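PDB 2JKS: bradyzoite surface antigen BSR4 from Toxoplasma gondii, which is a zinc-binding surface antigen of the bradyzoite stage with two SRS domains, of a family thought to act in host-cell attachment. Local coordinates for residues K242-T247 with T258-D263; T90-D93 with R99-N102; T59-N64 with Q116-E121. All blocks are in the same frame, centred on the assembly; numbering follows the deposited sequence.

Interaction 1. Residues K242-T247 with T258-D263; sequences KSWWVT and TIPQTD
Trp244 lays its indole against the loop Ile259-Pro260 and reaches as far as Asp263. Its CB starts close to a backbone atom, with Thr258 O 3.5 Å away. The same carbonyl oxygen lies near CG and is set obliquely to the ring. CG stands anti to the carbonyl carbon of Trp244 and beside its backbone N (chi1 -73°), and from there the ring extends across Pro260 to Asp263. Over the five-membered ring sits the proline. Pro260 CD lies 3.5 Å from the centroid of that Trp244 ring, 18° off its normal, which makes a CH-pi contact over the face. Pro260 CG follows it near NE1. The two side chains cross at about a right angle.

Both segments belong to the second SRS domain. Strand 245-247 runs antiparallel to strand 254-258 in a mixed sheet, and the contact lies where this pair of strands ends. One direct backbone bond marks the join: Thr258 N donates to Trp244 O at 2.9 Å, nearly straight. A water also donates to Trp244 O and is hydrogen-bonded to Thr258 OG1.

Further along the indole, the six-membered ring meets aliphatic carbon. Trp244 CZ3 is 3.8 Å from Ile259 CG2, and Ile259 CA lies over the same face as the proline. CZ2 and CH2 at the far rim meet Asp263 CB. Asp263 OD2 comes to 3.5 Å from Trp244 CZ2, and the carboxylate plane is only 15° from that of the indole. The indole N-H is satisfied at the ring edge. There Trp244 NE1 donates to an in-plane water at 2.9 Å, and that water donates in turn to Asp263 OD2. Phe240 and Phe237 also pack against the indole, and Leu257 of strand 254-258 touches it.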
loop_
_atom_site.group_PDB
_atom_site.type_symbol
_atom_site.label_atom_id
_atom_site.label_comp_id
_atom_site.label_asym_id
_atom_site.label_seq_id
_atom_site.Cartn_x
_atom_site.Cartn_y
_atom_site.Cartn_z
ATOM N N LYS A 242 31.915 -5.055 7.146
ATOM C CA LYS A 242 30.942 -4.203 6.430
ATOM C C LYS A 242 30.521 -4.810 5.111
ATOM O O LYS A 242 29.379 -4.601 4.675
ATOM C CB LYS A 242 31.526 -2.815 6.145
ATOM C CG LYS A 242 31.408 -1.813 7.253
ATOM C CD LYS A 242 31.866 -0.440 6.735
ATOM C CE LYS A 242 30.715 0.421 6.450
ATOM N NZ LYS A 242 31.156 1.831 6.653
ATOM N N SER A 243 31.418 -5.563 4.474
ATOM C CA SER A 243 31.105 -6.153 3.159
ATOM C C SER A 243 30.019 -7.221 3.227
ATOM O O SER A 243 29.479 -7.632 2.185
ATOM C CB SER A 243 32.367 -6.736 2.497
ATOM O OG SER A 243 32.834 -7.882 3.193
ATOM N N TRP A 244 29.697 -7.684 4.444
ATOM C CA TRP A 244 28.591 -8.646 4.627
ATOM C C TRP A 244 27.237 -8.017 4.190
ATOM O O TRP A 244 26.290 -8.711 3.852
ATOM C CB TRP A 244 28.514 -9.103 6.092
ATOM C CG TRP A 244 29.600 -10.064 6.606
ATOM C CD1 TRP A 244 30.833 -10.330 6.055
ATOM C CD2 TRP A 244 29.551 -10.802 7.851
ATOM N NE1 TRP A 244 31.528 -11.229 6.863
ATOM C CE2 TRP A 244 30.767 -11.510 7.976
ATOM C CE3 TRP A 244 28.597 -10.922 8.861
ATOM C CZ2 TRP A 244 31.039 -12.370 9.077
ATOM C CZ3 TRP A 244 28.857 -11.775 9.958
ATOM C CH2 TRP A 244 30.074 -12.494 10.044
ATOM N N TRP A 245 27.146 -6.696 4.224
ATOM C CA TRP A 245 25.976 -5.993 3.679
ATOM C C TRP A 245 26.265 -5.464 2.297
ATOM O O TRP A 245 27.324 -4.827 2.071
ATOM C CB TRP A 245 25.640 -4.790 4.518
ATOM C CG TRP A 245 24.943 -5.080 5.817
ATOM C CD1 TRP A 245 25.500 -5.116 7.053
ATOM C CD2 TRP A 245 23.545 -5.332 5.988
ATOM N NE1 TRP A 245 24.539 -5.380 8.002
ATOM C CE2 TRP A 245 23.324 -5.505 7.376
ATOM C CE3 TRP A 245 22.446 -5.387 5.110
ATOM C CZ2 TRP A 245 22.052 -5.762 7.902
ATOM C CZ3 TRP A 245 21.167 -5.630 5.638
ATOM C CH2 TRP A 245 20.984 -5.829 7.014
ATOM N N VAL A 246 25.350 -5.730 1.383
ATOM C CA VAL A 246 25.315 -5.039 0.084
ATOM C C VAL A 246 23.967 -4.330 -0.182
ATOM O O VAL A 246 22.889 -4.913 -0.112
ATOM C CB VAL A 246 25.926 -5.871 -1.137
ATOM C CG1 VAL A 246 26.604 -7.182 -0.712
ATOM C CG2 VAL A 246 24.974 -6.028 -2.325
ATOM N N THR A 247 24.076 -3.046 -0.472
ATOM C CA THR A 247 22.942 -2.172 -0.675
ATOM C C THR A 247 22.730 -1.964 -2.163
ATOM O O THR A 247 23.690 -1.729 -2.925
ATOM C CB THR A 247 23.172 -0.851 0.055
ATOM O OG1 THR A 247 23.348 -1.137 1.441
ATOM C CG2 THR A 247 21.984 0.109 -0.105
ATOM N N THR A 258 24.621 -11.091 4.097
ATOM C CA THR A 258 25.054 -12.480 3.871
ATOM C C THR A 258 26.112 -12.765 4.898
ATOM O O THR A 258 27.186 -12.137 4.885
ATOM C CB THR A 258 25.649 -12.686 2.461
ATOM O OG1 THR A 258 24.678 -12.277 1.492
ATOM C CG2 THR A 258 26.053 -14.168 2.251
ATOM N N ILE A 259 25.794 -13.643 5.848
ATOM C CA ILE A 259 26.765 -14.087 6.820
ATOM C C ILE A 259 27.463 -15.296 6.204
ATOM O O ILE A 259 26.802 -16.281 5.994
ATOM C CB ILE A 259 26.104 -14.524 8.170
ATOM C CG1 ILE A 259 25.375 -13.345 8.855
ATOM C CG2 ILE A 259 27.122 -15.101 9.107
ATOM C CD1 ILE A 259 24.392 -13.832 9.942
ATOM N N PRO A 260 28.789 -15.219 5.923
ATOM C CA PRO A 260 29.493 -16.382 5.350
ATOM C C PRO A 260 29.236 -17.644 6.200
ATOM O O PRO A 260 29.159 -17.584 7.449
ATOM C CB PRO A 260 30.974 -15.946 5.371
ATOM C CG PRO A 260 30.924 -14.444 5.381
ATOM C CD PRO A 260 29.689 -14.061 6.088
ATOM N N GLN A 261 29.005 -18.784 5.551
ATOM C CA GLN A 261 28.417 -19.908 6.315
ATOM C C GLN A 261 29.263 -20.424 7.466
ATOM O O GLN A 261 28.729 -20.977 8.405
ATOM C CB GLN A 261 27.989 -21.056 5.402
ATOM C CG GLN A 261 26.962 -20.623 4.374
ATOM C CD GLN A 261 26.595 -21.699 3.396
ATOM O OE1 GLN A 261 27.384 -22.047 2.521
ATOM N NE2 GLN A 261 25.383 -22.203 3.502
ATOM N N THR A 262 30.569 -20.258 7.393
ATOM C CA THR A 262 31.471 -20.638 8.467
ATOM C C THR A 262 31.648 -19.563 9.555
ATOM O O THR A 262 32.388 -19.769 10.528
ATOM C CB THR A 262 32.875 -21.022 7.911
ATOM O OG1 THR A 262 33.481 -19.895 7.261
ATOM C CG2 THR A 262 32.754 -22.198 6.898
ATOM N N ASP A 263 30.949 -18.439 9.402
ATOM C CA ASP A 263 31.134 -17.263 10.287
ATOM C C ASP A 263 29.932 -16.965 11.215
ATOM O O ASP A 263 29.878 -15.901 11.819
ATOM C CB ASP A 263 31.365 -16.022 9.442
ATOM C CG ASP A 263 32.759 -15.953 8.830
ATOM O OD1 ASP A 263 33.656 -16.702 9.225
ATOM O OD2 ASP A 263 32.958 -15.116 7.942
HETATM O O HOH W 1 25.070 -9.451 1.006
HETATM O O HOH W 2 33.978 -12.724 6.527
#

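Interaction 2. Residues T90-D93 with R99-N102; sequences TLKD and RIVN
Lys92 and Leu91 both direct their CB atoms toward the extended segment 99-102, but Lys92 meets Arg99 and Ile100 while Leu91 meets Val101. Lys92 CB faces a backbone oxygen, with Arg99 O at 3.4 Å. Its chain runs straight on through CG (chi2 176°), which carries CD to Ile100. Lys92 CD touches Ile100 CD1 at 3.7 Å, the two side chains lying at a slant to each other. Ile100 points its CB away from the helix, and only its CD1 returns to make this contact. Beyond CD the lysine bends at chi3 and chi4 (-72° and -59°), and the bend brings Lys92 NZ back to Thr97 O, where it is hydrogen-bonded.

Leu91 approaches the carbonyl of Val101, two residues on from that of Arg99. Leu91 CB is 3.3 Å from Val101 O, and Leu91 CD1 lies 4.3 Å from Val101 CB. Leu91 also touches Val65 of strand 53-67. Arg99 is turned the other way. Its NH1 forms a salt bridge with Asp126 and a hydrogen bond with Glu125, a zinc ligand together with His123.

The segments are the start of the short helix 91-95 and the loop that follows it before strand 104-105. Thr90 is the N-cap, and its OG1 accepts a weak capping bond from Asp93 N. The direct touches between the segments are made by carbon, against carbonyl oxygens and against other side chains.

The next two N-H groups each donate to a water lying between the segments. One water accepts from Leu91 N and from Asn102 ND2. A second accepts from Lys92 N and from Val101 N. These waters stand in as acceptors for first-turn amides that have no earlier turn to receive them, and so join helix and loop through solvent.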
loop_
_atom_site.group_PDB
_atom_site.type_symbol
_atom_site.label_atom_id
_atom_site.label_comp_id
_atom_site.label_asym_id
_atom_site.label_seq_id
_atom_site.Cartn_x
_atom_site.Cartn_y
_atom_site.Cartn_z
ATOM N N THR A 90 -3.641 7.865 -12.527
ATOM C CA THR A 90 -3.914 6.478 -12.870
ATOM C C THR A 90 -3.848 5.669 -11.555
ATOM O O THR A 90 -3.296 6.172 -10.542
ATOM C CB THR A 90 -2.965 5.946 -13.953
ATOM O OG1 THR A 90 -1.640 5.849 -13.419
ATOM C CG2 THR A 90 -2.985 6.904 -15.172
ATOM N N LEU A 91 -4.451 4.479 -11.529
ATOM C CA LEU A 91 -4.408 3.672 -10.291
ATOM C C LEU A 91 -2.995 3.206 -10.007
ATOM O O LEU A 91 -2.539 3.250 -8.870
ATOM C CB LEU A 91 -5.308 2.438 -10.370
ATOM C CG LEU A 91 -6.686 2.551 -9.745
ATOM C CD1 LEU A 91 -7.350 1.206 -9.929
ATOM C CD2 LEU A 91 -6.630 2.971 -8.260
ATOM N N LYS A 92 -2.297 2.788 -11.053
ATOM C CA LYS A 92 -0.928 2.324 -10.884
ATOM C C LYS A 92 -0.050 3.414 -10.276
ATOM O O LYS A 92 0.818 3.119 -9.473
ATOM C CB LYS A 92 -0.353 1.758 -12.185
ATOM C CG LYS A 92 0.383 2.746 -13.025
ATOM C CD LYS A 92 1.022 2.108 -14.265
ATOM C CE LYS A 92 2.222 1.224 -13.948
ATOM N NZ LYS A 92 3.356 1.890 -13.252
ATOM N N ASP A 93 -0.319 4.672 -10.620
ATOM C CA ASP A 93 0.395 5.800 -10.033
ATOM C C ASP A 93 -0.019 6.094 -8.596
ATOM O O ASP A 93 0.835 6.345 -7.768
ATOM C CB ASP A 93 0.230 7.055 -10.878
ATOM C CG ASP A 93 1.150 7.082 -12.092
ATOM O OD1 ASP A 93 2.068 6.230 -12.181
ATOM O OD2 ASP A 93 0.942 7.959 -12.954
ATOM N N ARG A 99 2.138 -2.922 -12.042
ATOM C CA ARG A 99 1.175 -3.483 -12.979
ATOM C C ARG A 99 0.138 -2.401 -13.328
ATOM O O ARG A 99 -0.291 -1.647 -12.460
ATOM C CB ARG A 99 0.494 -4.708 -12.337
ATOM C CG ARG A 99 -0.162 -5.638 -13.354
ATOM C CD ARG A 99 -0.948 -6.806 -12.704
ATOM N NE ARG A 99 -2.392 -6.519 -12.707
ATOM C CZ ARG A 99 -3.123 -6.511 -11.614
ATOM N NH1 ARG A 99 -2.551 -6.885 -10.474
ATOM N NH2 ARG A 99 -4.419 -6.198 -11.657
ATOM N N ILE A 100 -0.237 -2.313 -14.596
ATOM C CA ILE A 100 -1.336 -1.441 -15.019
ATOM C C ILE A 100 -2.629 -1.967 -14.379
ATOM O O ILE A 100 -2.945 -3.142 -14.527
ATOM C CB ILE A 100 -1.481 -1.456 -16.583
ATOM C CG1 ILE A 100 -0.196 -0.920 -17.291
ATOM C CG2 ILE A 100 -2.794 -0.807 -17.029
ATOM C CD1 ILE A 100 -0.071 0.593 -17.506
ATOM N N VAL A 101 -3.359 -1.126 -13.636
ATOM C CA VAL A 101 -4.633 -1.565 -13.023
ATOM C C VAL A 101 -5.704 -0.531 -13.316
ATOM O O VAL A 101 -5.463 0.660 -13.132
ATOM C CB VAL A 101 -4.573 -1.748 -11.442
ATOM C CG1 VAL A 101 -5.375 -2.998 -11.045
ATOM C CG2 VAL A 101 -3.158 -1.777 -10.899
ATOM N N ASN A 102 -6.866 -0.964 -13.797
ATOM C CA ASN A 102 -7.911 0.002 -14.133
ATOM C C ASN A 102 -9.223 -0.626 -13.794
ATOM O O ASN A 102 -9.356 -1.876 -13.781
ATOM C CB ASN A 102 -7.979 0.318 -15.645
ATOM C CG ASN A 102 -6.686 0.763 -16.249
ATOM O OD1 ASN A 102 -6.079 0.032 -17.048
ATOM N ND2 ASN A 102 -6.288 1.983 -15.951
HETATM O O HOH W 3 -6.474 3.751 -13.657
HETATM O O HOH W 4 -3.273 1.827 -13.761
#

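Interaction 3. Residues T59-N64 with Q116-E121; sequences TNIEQN and QKWSLE
Ile61 presses one methyl onto the indole of Trp118, and this is the tight part of the contact. Ile61 CG2 lies 3.2 Å from Trp118 NE1 and 3.3 Å from Trp118 CD1. It stands 3.4 Å from the centroid of the Trp118 five-membered ring, 24° off the normal, in a CH-pi contact over the face. The methyl is offset toward the NE1-CD1 edge of that ring. With CG1 of Ile61 anti to the backbone N (chi1 -162°), CG2 is the branch that faces the ring, from the place between the backbone N and the carbonyl carbon. Both residues are buried.

The other side is looser. Glu62 CG only skirts the indole, near the ring plane at its edge, 4.4 Å from Trp118 CD1. Its carboxylate engages another partner, as OE1 accepts from Val105 N. The turn holding Ile61 is braced from within: Asn60 O accepts from both Gln63 N and Asn64 N.

Segment 59-64 is an irregular interruption of the long strand 53-67, and Trp118 belongs to strand 116-121. These strands are in different sheets of the first SRS domain, so the contact joins the two layers. Ile61 also touches Val136, and Trp118 touches Cys138, both on strand 132-141. Trp103 packs against Trp118 from the loop before strand 104-105.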
loop_
_atom_site.group_PDB
_atom_site.type_symbol
_atom_site.label_atom_id
_atom_site.label_comp_id
_atom_site.label_asym_id
_atom_site.label_seq_id
_atom_site.Cartn_x
_atom_site.Cartn_y
_atom_site.Cartn_z
ATOM N N THR A 59 -13.863 11.420 -16.238
ATOM C CA THR A 59 -14.654 11.208 -17.441
ATOM C C THR A 59 -14.380 9.830 -18.023
ATOM O O THR A 59 -15.273 9.178 -18.547
ATOM C CB THR A 59 -14.402 12.383 -18.466
ATOM O OG1 THR A 59 -13.043 12.364 -18.898
ATOM C CG2 THR A 59 -14.547 13.694 -17.764
ATOM N N ASN A 60 -13.141 9.356 -17.902
ATOM C CA ASN A 60 -12.846 7.983 -18.284
ATOM C C ASN A 60 -12.361 7.140 -17.104
ATOM O O ASN A 60 -11.159 7.089 -16.824
ATOM C CB ASN A 60 -11.820 7.958 -19.412
ATOM C CG ASN A 60 -11.658 6.576 -20.012
ATOM O OD1 ASN A 60 -12.176 5.593 -19.494
ATOM N ND2 ASN A 60 -10.922 6.492 -21.101
ATOM N N ILE A 61 -13.301 6.492 -16.422
ATOM C CA ILE A 61 -13.033 5.648 -15.239
ATOM C C ILE A 61 -12.126 4.429 -15.586
ATOM O O ILE A 61 -11.465 3.823 -14.717
ATOM C CB ILE A 61 -14.403 5.184 -14.640
ATOM C CG1 ILE A 61 -14.290 4.690 -13.202
ATOM C CG2 ILE A 61 -15.069 4.124 -15.499
ATOM C CD1 ILE A 61 -15.632 4.656 -12.490
ATOM N N GLU A 62 -12.124 4.059 -16.860
ATOM C CA GLU A 62 -11.312 2.932 -17.320
ATOM C C GLU A 62 -9.840 3.282 -17.471
ATOM O O GLU A 62 -9.008 2.401 -17.745
ATOM C CB GLU A 62 -11.864 2.394 -18.644
ATOM C CG GLU A 62 -13.040 1.529 -18.492
ATOM C CD GLU A 62 -13.196 0.585 -19.664
ATOM O OE1 GLU A 62 -12.966 -0.651 -19.478
ATOM O OE2 GLU A 62 -13.544 1.081 -20.770
ATOM N N GLN A 63 -9.526 4.559 -17.298
ATOM C CA GLN A 63 -8.169 5.054 -17.406
ATOM C C GLN A 63 -7.707 5.741 -16.145
ATOM O O GLN A 63 -6.550 5.592 -15.762
ATOM C CB GLN A 63 -7.997 5.996 -18.607
ATOM C CG GLN A 63 -8.015 5.261 -19.955
ATOM C CD GLN A 63 -7.521 6.129 -21.139
ATOM O OE1 GLN A 63 -7.060 7.284 -20.963
ATOM N NE2 GLN A 63 -7.606 5.560 -22.354
ATOM N N ASN A 64 -8.606 6.478 -15.502
ATOM C CA ASN A 64 -8.233 7.333 -14.392
ATOM C C ASN A 64 -9.157 7.162 -13.172
ATOM O O ASN A 64 -10.278 6.678 -13.299
ATOM C CB ASN A 64 -8.243 8.813 -14.832
ATOM C CG ASN A 64 -7.203 9.123 -15.900
ATOM O OD1 ASN A 64 -5.995 9.093 -15.644
ATOM N ND2 ASN A 64 -7.669 9.417 -17.100
ATOM N N GLN A 116 -24.701 1.410 -16.599
ATOM C CA GLN A 116 -23.340 0.987 -16.704
ATOM C C GLN A 116 -22.786 0.461 -15.402
ATOM O O GLN A 116 -23.159 0.925 -14.311
ATOM C CB GLN A 116 -22.511 2.148 -17.218
ATOM C CG GLN A 116 -23.026 2.644 -18.574
ATOM C CD GLN A 116 -22.696 4.094 -18.821
ATOM O OE1 GLN A 116 -23.527 4.993 -18.594
ATOM N NE2 GLN A 116 -21.484 4.344 -19.287
ATOM N N LYS A 117 -21.906 -0.530 -15.520
ATOM C CA LYS A 117 -21.288 -1.101 -14.362
ATOM C C LYS A 117 -19.806 -1.358 -14.667
ATOM O O LYS A 117 -19.449 -1.664 -15.811
ATOM C CB LYS A 117 -22.027 -2.359 -13.921
ATOM C CG LYS A 117 -21.498 -2.956 -12.598
ATOM C CD LYS A 117 -22.440 -4.038 -12.123
ATOM C CE LYS A 117 -21.934 -4.804 -10.940
ATOM N NZ LYS A 117 -23.072 -5.714 -10.533
ATOM N N TRP A 118 -18.978 -1.210 -13.629
ATOM C CA TRP A 118 -17.528 -1.318 -13.669
ATOM C C TRP A 118 -17.071 -2.171 -12.497
ATOM O O TRP A 118 -17.718 -2.178 -11.448
ATOM C CB TRP A 118 -16.832 0.050 -13.588
ATOM C CG TRP A 118 -17.219 1.003 -14.674
ATOM C CD1 TRP A 118 -16.593 1.175 -15.890
ATOM C CD2 TRP A 118 -18.323 1.899 -14.656
ATOM N NE1 TRP A 118 -17.249 2.142 -16.619
ATOM C CE2 TRP A 118 -18.310 2.606 -15.882
ATOM C CE3 TRP A 118 -19.318 2.213 -13.695
ATOM C CZ2 TRP A 118 -19.278 3.582 -16.193
ATOM C CZ3 TRP A 118 -20.266 3.178 -13.994
ATOM C CH2 TRP A 118 -20.238 3.865 -15.237
ATOM N N SER A 119 -15.931 -2.841 -12.684
ATOM C CA SER A 119 -15.321 -3.748 -11.703
ATOM C C SER A 119 -13.866 -3.343 -11.562
ATOM O O SER A 119 -13.234 -3.052 -12.574
ATOM C CB SER A 119 -15.290 -5.186 -12.285
ATOM O OG SER A 119 -16.521 -5.812 -12.101
ATOM N N LEU A 120 -13.336 -3.320 -10.335
ATOM C CA LEU A 120 -11.907 -3.101 -10.091
ATOM C C LEU A 120 -11.442 -4.281 -9.279
ATOM O O LEU A 120 -11.934 -4.513 -8.166
ATOM C CB LEU A 120 -11.617 -1.760 -9.375
ATOM C CG LEU A 120 -10.205 -1.551 -8.785
ATOM C CD1 LEU A 120 -9.159 -1.575 -9.896
ATOM C CD2 LEU A 120 -10.087 -0.215 -7.963
ATOM N N GLU A 121 -10.541 -5.077 -9.848
ATOM C CA GLU A 121 -10.049 -6.256 -9.128
ATOM C C GLU A 121 -8.562 -6.034 -8.814
ATOM O O GLU A 121 -7.737 -6.009 -9.694
ATOM C CB GLU A 121 -10.244 -7.546 -9.963
ATOM C CG GLU A 121 -9.524 -8.762 -9.357
ATOM C CD GLU A 121 -9.552 -9.935 -10.280
ATOM O OE1 GLU A 121 -8.975 -9.843 -11.401
ATOM O OE2 GLU A 121 -10.142 -10.957 -9.892
#

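Interactions 2 and 3 are neighbours in the first SRS domain, with centres about 12 Å apart. Interaction 2 is nested in the loop that interaction 3 closes along the chain. They touch directly: Leu91 CD1 meets Leu120 CD1 at 3.3 Å, and Asn102 packs on Glu62. Helix 91-95 and its following loop thus pack beside the interruption in strand 53-67 and strand 116-121. Interaction 1 comes later in the chain, in the second domain, and touches neither. Its centre is about 37 Å from that of interaction 2 and about 48 Å from that of interaction 3, across the chain's centre from the latter. Each contact therefore joins parts of its own domain.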